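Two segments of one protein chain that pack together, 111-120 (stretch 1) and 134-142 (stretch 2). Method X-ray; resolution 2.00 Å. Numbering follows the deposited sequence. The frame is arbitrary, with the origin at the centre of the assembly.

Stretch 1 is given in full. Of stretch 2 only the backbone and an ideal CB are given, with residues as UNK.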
# COMPACT_ATOMS: atom_id res chain seq x y z
N VAL B 111 -10.13 -6.40 9.31
CA VAL B 111 -10.17 -5.90 10.67
C VAL B 111 -9.25 -6.72 11.58
O VAL B 111 -8.53 -6.18 12.42
CB VAL B 111 -11.61 -5.90 11.20
CG1 VAL B 111 -11.64 -5.67 12.70
CG2 VAL B 111 -12.44 -4.85 10.44
N ASP B 112 -9.25 -8.03 11.39
CA ASP B 112 -8.40 -8.88 12.21
C ASP B 112 -6.90 -8.84 11.90
O ASP B 112 -6.11 -9.39 12.66
CB ASP B 112 -8.92 -10.31 12.28
CG ASP B 112 -9.72 -10.55 13.54
OD1 ASP B 112 -10.93 -10.20 13.55
OD2 ASP B 112 -9.14 -11.05 14.52
N ALA B 113 -6.51 -8.18 10.82
CA ALA B 113 -5.09 -8.07 10.50
C ALA B 113 -4.53 -6.65 10.60
O ALA B 113 -3.32 -6.46 10.59
CB ALA B 113 -4.83 -8.64 9.11
N VAL B 114 -5.41 -5.65 10.68
CA VAL B 114 -4.98 -4.26 10.55
C VAL B 114 -4.35 -3.75 11.85
O VAL B 114 -4.87 -4.01 12.93
CB VAL B 114 -6.14 -3.31 10.07
CG1 VAL B 114 -7.24 -3.22 11.13
CG2 VAL B 114 -5.60 -1.93 9.74
N THR B 115 -3.22 -3.07 11.74
CA THR B 115 -2.52 -2.58 12.93
C THR B 115 -2.04 -1.14 12.80
O THR B 115 -1.42 -0.62 13.71
CB THR B 115 -1.30 -3.46 13.31
OG1 THR B 115 -0.30 -3.37 12.29
CG2 THR B 115 -1.70 -4.92 13.48
N VAL B 116 -2.32 -0.49 11.66
CA VAL B 116 -1.86 0.89 11.46
C VAL B 116 -2.57 1.85 12.40
O VAL B 116 -3.60 1.51 12.97
CB VAL B 116 -2.08 1.37 10.02
CG1 VAL B 116 -1.24 0.57 9.05
CG2 VAL B 116 -3.57 1.29 9.68
N GLY B 117 -2.02 3.04 12.57
CA GLY B 117 -2.55 3.98 13.54
C GLY B 117 -3.93 4.53 13.21
O GLY B 117 -4.70 4.86 14.11
N MET B 118 -4.24 4.63 11.92
CA MET B 118 -5.51 5.21 11.48
C MET B 118 -6.05 4.52 10.23
O MET B 118 -5.28 4.15 9.34
CB MET B 118 -5.31 6.69 11.18
CG MET B 118 -6.60 7.49 11.12
SD MET B 118 -6.25 9.21 10.73
CE MET B 118 -5.16 9.62 12.08
N LEU B 119 -7.36 4.38 10.15
CA LEU B 119 -7.98 3.76 8.99
C LEU B 119 -9.33 4.38 8.63
O LEU B 119 -10.04 4.90 9.50
CB LEU B 119 -8.14 2.25 9.20
CG LEU B 119 -9.00 1.75 10.36
CD1 LEU B 119 -10.47 1.68 9.99
CD2 LEU B 119 -8.50 0.38 10.80
N TYR B 120 -9.65 4.33 7.34
CA TYR B 120 -10.97 4.75 6.86
C TYR B 120 -11.56 3.57 6.10
O TYR B 120 -10.96 3.08 5.14
CB TYR B 120 -10.84 5.97 5.94
CG TYR B 120 -10.30 7.20 6.64
CD1 TYR B 120 -11.15 8.07 7.30
CD2 TYR B 120 -8.94 7.46 6.66
CE1 TYR B 120 -10.65 9.21 7.95
CE2 TYR B 120 -8.43 8.59 7.31
CZ TYR B 120 -9.29 9.46 7.95
OH TYR B 120 -8.80 10.57 8.60
N UNK B 134 -17.68 -2.78 16.58
CA UNK B 134 -17.32 -3.59 17.74
C UNK B 134 -16.01 -4.34 17.52
O UNK B 134 -15.12 -4.34 18.39
CB UNK B 134 -18.44 -4.58 18.06
N UNK B 135 -15.88 -4.98 16.36
CA UNK B 135 -14.68 -5.76 16.09
C UNK B 135 -13.45 -4.87 16.08
O UNK B 135 -12.37 -5.29 16.51
CB UNK B 135 -14.81 -6.50 14.76
N UNK B 136 -13.63 -3.66 15.57
CA UNK B 136 -12.57 -2.67 15.50
C UNK B 136 -12.16 -2.25 16.90
O UNK B 136 -10.98 -2.07 17.17
CB UNK B 136 -13.01 -1.46 14.68
N UNK B 137 -13.15 -2.08 17.77
CA UNK B 137 -12.87 -1.71 19.15
C UNK B 137 -12.03 -2.79 19.81
O UNK B 137 -11.07 -2.50 20.52
CB UNK B 137 -14.17 -1.49 19.93
N UNK B 138 -12.41 -4.04 19.57
CA UNK B 138 -11.68 -5.19 20.09
C UNK B 138 -10.23 -5.21 19.61
O UNK B 138 -9.37 -5.82 20.25
CB UNK B 138 -12.38 -6.49 19.68
N UNK B 139 -9.95 -4.55 18.50
CA UNK B 139 -8.62 -4.55 17.93
C UNK B 139 -7.82 -3.33 18.37
O UNK B 139 -6.70 -3.11 17.94
CB UNK B 139 -8.70 -4.60 16.40
N UNK B 140 -8.43 -2.52 19.24
CA UNK B 140 -7.75 -1.36 19.78
C UNK B 140 -8.05 -0.06 19.07
O UNK B 140 -7.36 0.94 19.30
CB UNK B 140 -6.24 -1.60 19.75
N UNK B 141 -9.06 -0.04 18.20
CA UNK B 141 -9.37 1.21 17.50
C UNK B 141 -10.52 1.95 18.14
O UNK B 141 -11.61 1.40 18.31
CB UNK B 141 -9.70 0.93 16.03
N UNK B 142 -10.28 3.20 18.50
CA UNK B 142 -11.38 4.09 18.79
C UNK B 142 -12.03 4.37 17.45
O UNK B 142 -11.33 4.69 16.49
CB UNK B 142 -10.93 5.37 19.50

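Position 134 lies on the helix, out of reach of stretch 1. It is Ala 134.

Position 135 points its CA-to-CB bond toward stretch 1. The ideal CB is 3.9 Å from Val 111 CG1. A side chain with an apolar stem suits the valine, and a positive end would suit the carboxylate of Asp 112; lysine, arginine or a plain aliphatic would all fit. It is Arg 135. Its CB packs on Val 111 CG1, and its NH1 forms a long salt bridge with Asp 112 OD1, at 3.9 Å.

Position 136 points sideways, with its ideal CB 4.9 Å from Val 111 CG1. Val 111 and Leu 119 offer methyl groups nearby, so a branched aliphatic or methionine could reach them. It is Leu 136. Its CD2 lies 3.9 Å from Val 111 CG1 and 4.2 Å from Leu 119 CD2.

Positions 137 and 138 have no atom of stretch 1 within 5.5 Å of their ideal CB. Many side chains would do. They are Glu 137 and Glu 138.

Position 139 points toward stretch 1. Its ideal CB is 4.3 Å from Val 111 O. Carbonyl oxygens call for a long donor; lysine, glutamine or arginine are candidates. It is Arg 139. Its NH2 gives a hydrogen bond to Val 114 O at 2.6 Å, and its NE a weak one to Val 111 O at 3.0 Å. Asp 112 O lies over one face of the guanidinium.

Position 140 has phi 96° and psi 12°. A CB would be jammed against the carbonyl O of the residue before, so glycine is expected. It is Gly 140, the first residue to leave the helix, in a Schellman motif.

Position 141 points toward stretch 1, with its ideal CB 5.4 Å from Leu 119 CD2 and 6.8 Å from Val 116 O. Methyl groups of Val 114 and Leu 119 suit an apolar side chain, aliphatic or aromatic, and Val 116 O is an acceptor within reach of a long side chain with a donor at its end. Leucine, methionine or phenylalanine would meet the apolar need; tyrosine also supplies a donor. It is Tyr 141. Leu 119 CD2 sits over the ring face, 3.9 Å from the centroid, and Val 114 CG1 is 3.8 Å from Tyr 141 CE2. Its OH donates to Val 116 O at 2.7 Å.

Position 142 is out of reach, and its backbone leaves room for a CB. Glycine is not required, but it is Gly 142.

Stretch 2 (134-142) ARLEERGYG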
# COMPACT_ATOMS: atom_id res chain seq x y z
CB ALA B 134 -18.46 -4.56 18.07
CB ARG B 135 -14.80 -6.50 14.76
CG ARG B 135 -15.53 -7.83 14.86
CD ARG B 135 -15.52 -8.53 13.53
NE ARG B 135 -16.36 -9.72 13.52
CZ ARG B 135 -15.91 -10.95 13.28
NH1 ARG B 135 -14.63 -11.16 13.03
NH2 ARG B 135 -16.76 -11.96 13.30
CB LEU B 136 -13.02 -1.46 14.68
CG LEU B 136 -12.97 -1.62 13.16
CD1 LEU B 136 -13.64 -0.44 12.47
CD2 LEU B 136 -11.53 -1.79 12.67
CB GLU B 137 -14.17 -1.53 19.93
CG GLU B 137 -15.04 -0.41 19.41
CD GLU B 137 -14.36 0.94 19.51
OE1 GLU B 137 -13.42 1.08 20.32
OE2 GLU B 137 -14.77 1.87 18.78
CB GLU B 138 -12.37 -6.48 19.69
CG GLU B 138 -13.74 -6.67 20.29
CD GLU B 138 -14.47 -7.86 19.68
OE1 GLU B 138 -13.80 -8.75 19.12
OE2 GLU B 138 -15.72 -7.90 19.77
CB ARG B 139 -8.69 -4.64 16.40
CG ARG B 139 -9.14 -6.01 15.91
CD ARG B 139 -7.96 -6.96 15.87
NE ARG B 139 -6.93 -6.46 14.97
CZ ARG B 139 -5.67 -6.90 14.95
NH1 ARG B 139 -5.28 -7.85 15.80
NH2 ARG B 139 -4.80 -6.38 14.09
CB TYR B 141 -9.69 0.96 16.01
CG TYR B 141 -8.49 0.53 15.21
CD1 TYR B 141 -7.66 1.46 14.63
CD2 TYR B 141 -8.19 -0.82 15.05
CE1 TYR B 141 -6.55 1.08 13.91
CE2 TYR B 141 -7.08 -1.23 14.33
CZ TYR B 141 -6.26 -0.27 13.76
OH TYR B 141 -5.15 -0.66 13.04
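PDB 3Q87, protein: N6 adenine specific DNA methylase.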